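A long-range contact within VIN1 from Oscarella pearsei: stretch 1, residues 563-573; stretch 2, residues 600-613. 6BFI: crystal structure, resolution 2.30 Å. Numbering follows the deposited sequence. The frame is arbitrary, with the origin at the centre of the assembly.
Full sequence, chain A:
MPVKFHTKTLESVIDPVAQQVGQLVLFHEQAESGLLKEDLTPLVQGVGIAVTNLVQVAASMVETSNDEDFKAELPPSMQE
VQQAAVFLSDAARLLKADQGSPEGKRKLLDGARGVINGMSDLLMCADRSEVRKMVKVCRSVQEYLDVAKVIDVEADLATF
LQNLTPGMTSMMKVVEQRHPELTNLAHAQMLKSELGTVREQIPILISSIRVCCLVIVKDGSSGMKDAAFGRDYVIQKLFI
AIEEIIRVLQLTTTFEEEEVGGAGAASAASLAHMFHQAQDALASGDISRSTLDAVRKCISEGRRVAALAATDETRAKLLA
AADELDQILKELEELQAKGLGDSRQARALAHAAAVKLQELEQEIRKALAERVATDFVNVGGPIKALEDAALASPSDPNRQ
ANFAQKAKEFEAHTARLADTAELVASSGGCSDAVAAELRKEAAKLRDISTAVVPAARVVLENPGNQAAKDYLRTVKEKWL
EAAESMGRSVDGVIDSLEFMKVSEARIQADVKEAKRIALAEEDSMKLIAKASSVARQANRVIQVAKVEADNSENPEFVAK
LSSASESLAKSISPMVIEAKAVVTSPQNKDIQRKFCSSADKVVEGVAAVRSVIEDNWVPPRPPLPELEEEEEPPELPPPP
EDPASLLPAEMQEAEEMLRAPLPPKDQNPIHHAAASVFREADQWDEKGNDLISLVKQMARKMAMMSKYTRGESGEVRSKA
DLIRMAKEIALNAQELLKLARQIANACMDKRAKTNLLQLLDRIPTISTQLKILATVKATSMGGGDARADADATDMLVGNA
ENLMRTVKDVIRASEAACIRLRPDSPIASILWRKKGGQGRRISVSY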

# COMPACT_ATOMS: atom_id res chain seq x y z
N SER A 563 -13.25 -16.18 23.66
CA SER A 563 -13.78 -17.33 24.37
C SER A 563 -13.91 -18.54 23.45
O SER A 563 -13.56 -19.66 23.83
CB SER A 563 -15.13 -16.99 25.01
OG SER A 563 -14.97 -16.05 26.06
N ALA A 564 -14.39 -18.33 22.22
CA ALA A 564 -14.54 -19.44 21.29
C ALA A 564 -13.18 -20.00 20.88
O ALA A 564 -12.98 -21.22 20.86
CB ALA A 564 -15.33 -19.00 20.06
N SER A 565 -12.22 -19.12 20.56
CA SER A 565 -10.91 -19.59 20.13
C SER A 565 -10.17 -20.30 21.26
O SER A 565 -9.54 -21.34 21.05
CB SER A 565 -10.08 -18.43 19.58
OG SER A 565 -9.70 -17.54 20.62
N GLU A 566 -10.24 -19.75 22.47
CA GLU A 566 -9.59 -20.39 23.61
C GLU A 566 -10.24 -21.73 23.93
O GLU A 566 -9.54 -22.72 24.18
CB GLU A 566 -9.64 -19.47 24.83
CG GLU A 566 -8.70 -18.27 24.73
CD GLU A 566 -9.10 -17.13 25.64
OE1 GLU A 566 -10.27 -17.10 26.07
OE2 GLU A 566 -8.25 -16.26 25.92
N SER A 567 -11.57 -21.79 23.90
CA SER A 567 -12.27 -23.05 24.16
C SER A 567 -11.92 -24.09 23.10
O SER A 567 -11.80 -25.28 23.42
CB SER A 567 -13.78 -22.81 24.21
OG SER A 567 -14.48 -24.03 24.42
N LEU A 568 -11.76 -23.67 21.85
CA LEU A 568 -11.36 -24.61 20.81
C LEU A 568 -9.92 -25.08 21.02
O LEU A 568 -9.62 -26.27 20.85
CB LEU A 568 -11.51 -23.97 19.43
CG LEU A 568 -10.96 -24.76 18.24
CD1 LEU A 568 -11.63 -26.12 18.14
CD2 LEU A 568 -11.13 -23.98 16.95
N ALA A 569 -9.02 -24.16 21.38
CA ALA A 569 -7.62 -24.51 21.57
C ALA A 569 -7.43 -25.45 22.75
O ALA A 569 -6.52 -26.29 22.73
CB ALA A 569 -6.78 -23.25 21.75
N LYS A 570 -8.28 -25.34 23.78
CA LYS A 570 -8.15 -26.24 24.92
C LYS A 570 -8.59 -27.67 24.61
O LYS A 570 -8.46 -28.53 25.49
CB LYS A 570 -8.96 -25.70 26.11
CG LYS A 570 -8.40 -24.41 26.69
CD LYS A 570 -8.95 -24.14 28.08
CE LYS A 570 -8.28 -22.93 28.71
NZ LYS A 570 -8.65 -22.77 30.15
N SER A 571 -9.09 -27.94 23.41
CA SER A 571 -9.56 -29.27 23.04
C SER A 571 -8.67 -29.98 22.04
O SER A 571 -8.88 -31.17 21.79
CB SER A 571 -10.98 -29.19 22.47
OG SER A 571 -10.96 -28.58 21.19
N ILE A 572 -7.69 -29.29 21.45
CA ILE A 572 -6.90 -29.88 20.38
C ILE A 572 -5.93 -30.92 20.93
O ILE A 572 -5.91 -32.08 20.48
CB ILE A 572 -6.16 -28.78 19.59
CG1 ILE A 572 -7.16 -27.75 19.08
CG2 ILE A 572 -5.37 -29.39 18.44
CD1 ILE A 572 -6.52 -26.55 18.42
N SER A 573 -5.11 -30.54 21.91
CA SER A 573 -4.12 -31.46 22.47
C SER A 573 -4.73 -32.74 23.02
O SER A 573 -4.24 -33.83 22.68
CB SER A 573 -3.28 -30.74 23.53
OG SER A 573 -2.54 -29.67 22.96
N ASP A 600 -14.93 -34.94 18.14
CA ASP A 600 -16.21 -34.23 18.11
C ASP A 600 -16.14 -32.92 18.88
O ASP A 600 -16.77 -31.93 18.48
CB ASP A 600 -17.32 -35.13 18.66
CG ASP A 600 -17.61 -36.32 17.76
OD1 ASP A 600 -17.43 -36.20 16.53
OD2 ASP A 600 -18.05 -37.37 18.28
N LYS A 601 -15.38 -32.89 19.98
CA LYS A 601 -15.22 -31.64 20.72
C LYS A 601 -14.49 -30.61 19.89
O LYS A 601 -14.83 -29.41 19.91
CB LYS A 601 -14.48 -31.90 22.04
CG LYS A 601 -14.80 -30.89 23.12
CD LYS A 601 -16.22 -31.05 23.63
CE LYS A 601 -16.84 -29.72 24.02
NZ LYS A 601 -16.01 -28.98 25.01
N VAL A 602 -13.48 -31.04 19.13
CA VAL A 602 -12.81 -30.13 18.20
C VAL A 602 -13.81 -29.55 17.21
O VAL A 602 -13.89 -28.33 17.02
CB VAL A 602 -11.65 -30.85 17.48
CG1 VAL A 602 -11.09 -29.97 16.38
CG2 VAL A 602 -10.57 -31.24 18.48
N VAL A 603 -14.58 -30.42 16.55
CA VAL A 603 -15.59 -29.96 15.59
C VAL A 603 -16.51 -28.93 16.23
O VAL A 603 -16.82 -27.89 15.63
CB VAL A 603 -16.38 -31.16 15.03
CG1 VAL A 603 -17.63 -30.68 14.29
CG2 VAL A 603 -15.50 -31.99 14.10
N GLU A 604 -16.95 -29.19 17.46
CA GLU A 604 -17.85 -28.26 18.13
C GLU A 604 -17.18 -26.92 18.38
O GLU A 604 -17.81 -25.86 18.24
CB GLU A 604 -18.34 -28.87 19.44
CG GLU A 604 -19.61 -28.24 19.98
CD GLU A 604 -19.40 -27.53 21.30
OE1 GLU A 604 -18.31 -27.71 21.90
OE2 GLU A 604 -20.31 -26.81 21.75
N GLY A 605 -15.89 -26.92 18.75
CA GLY A 605 -15.19 -25.67 18.95
C GLY A 605 -15.08 -24.85 17.67
O GLY A 605 -15.31 -23.64 17.67
N VAL A 606 -14.72 -25.51 16.56
CA VAL A 606 -14.68 -24.82 15.27
C VAL A 606 -16.05 -24.24 14.94
O VAL A 606 -16.16 -23.09 14.50
CB VAL A 606 -14.19 -25.78 14.17
CG1 VAL A 606 -14.36 -25.13 12.80
CG2 VAL A 606 -12.73 -26.15 14.40
N ALA A 607 -17.11 -25.01 15.17
CA ALA A 607 -18.46 -24.50 14.96
C ALA A 607 -18.73 -23.27 15.83
O ALA A 607 -19.43 -22.36 15.40
CB ALA A 607 -19.49 -25.59 15.25
N ALA A 608 -18.17 -23.23 17.04
CA ALA A 608 -18.37 -22.08 17.91
C ALA A 608 -17.71 -20.83 17.34
O ALA A 608 -18.32 -19.76 17.28
CB ALA A 608 -17.84 -22.38 19.31
N VAL A 609 -16.45 -20.96 16.90
CA VAL A 609 -15.76 -19.81 16.30
C VAL A 609 -16.52 -19.33 15.06
O VAL A 609 -16.75 -18.12 14.88
CB VAL A 609 -14.30 -20.17 15.98
CG1 VAL A 609 -13.56 -18.96 15.44
CG2 VAL A 609 -13.61 -20.73 17.21
N ARG A 610 -16.91 -20.28 14.20
CA ARG A 610 -17.71 -19.94 13.03
C ARG A 610 -19.01 -19.25 13.41
O ARG A 610 -19.49 -18.38 12.68
CB ARG A 610 -17.99 -21.20 12.21
CG ARG A 610 -18.60 -20.95 10.84
CD ARG A 610 -20.12 -21.08 10.84
NE ARG A 610 -20.57 -22.42 11.25
CZ ARG A 610 -21.22 -22.68 12.38
NH1 ARG A 610 -21.51 -21.69 13.21
NH2 ARG A 610 -21.58 -23.92 12.67
N SER A 611 -19.58 -19.61 14.56
CA SER A 611 -20.83 -18.98 14.99
C SER A 611 -20.59 -17.54 15.45
O SER A 611 -21.43 -16.67 15.20
CB SER A 611 -21.48 -19.79 16.10
OG SER A 611 -22.55 -19.06 16.69
N VAL A 612 -19.48 -17.29 16.14
CA VAL A 612 -19.18 -15.92 16.57
C VAL A 612 -18.95 -15.03 15.36
O VAL A 612 -19.55 -13.95 15.24
CB VAL A 612 -17.98 -15.91 17.53
CG1 VAL A 612 -17.59 -14.48 17.86
CG2 VAL A 612 -18.30 -16.68 18.80
N ILE A 613 -18.10 -15.48 14.44
CA ILE A 613 -17.84 -14.68 13.24
C ILE A 613 -19.12 -14.51 12.42
O ILE A 613 -19.39 -13.44 11.87
CB ILE A 613 -16.71 -15.32 12.41
CG1 ILE A 613 -15.38 -15.17 13.15
CG2 ILE A 613 -16.65 -14.70 11.02
CD1 ILE A 613 -14.18 -15.59 12.34

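How do the two backbones lie? Helix 563-569 runs nearly antiparallel to helix 600-613, at 169° between their directions, and the axes approach to 8.4 Å. The backbones come nearest at Leu-568 and Gly-605, whose CA atoms are 4.4 Å apart.

What allows so close an approach? Gly-605 has no side chain, and Leu-568 uses the vacancy: its CD1 lies 3.7 Å from Gly-605 CA, and an ideal CB on the glycine would come within 2.6 Å of that methyl, a clash. Leu-568, with chi1 t and chi2 p, is a knob in a hole formed by Val-602, Gly-605, Val-606 and Val-609. Leu-568 CD1 also rests 3.4 Å from Val-602 O, while Leu-568 CD2 packs 3.7 Å from Val-606 CG2.

What packs one turn before Leu-568? The short side chain of buried Ala-564 packs directly against the other helix, its CB 3.8 Å from Val-609 CG2 and 4.0 Å from Val-612 CG2.

How is a polar residue accommodated in this buried contact? Ser-571 OG donates a hydrogen bond to Leu-568 O (2.7 Å), so the buried hydroxyl is satisfied within its own stretch and can lie 3.8 Å from Val-602 CG2. No hydrogen bond crosses the contact; apolar packing dominates the 431 Å² buried.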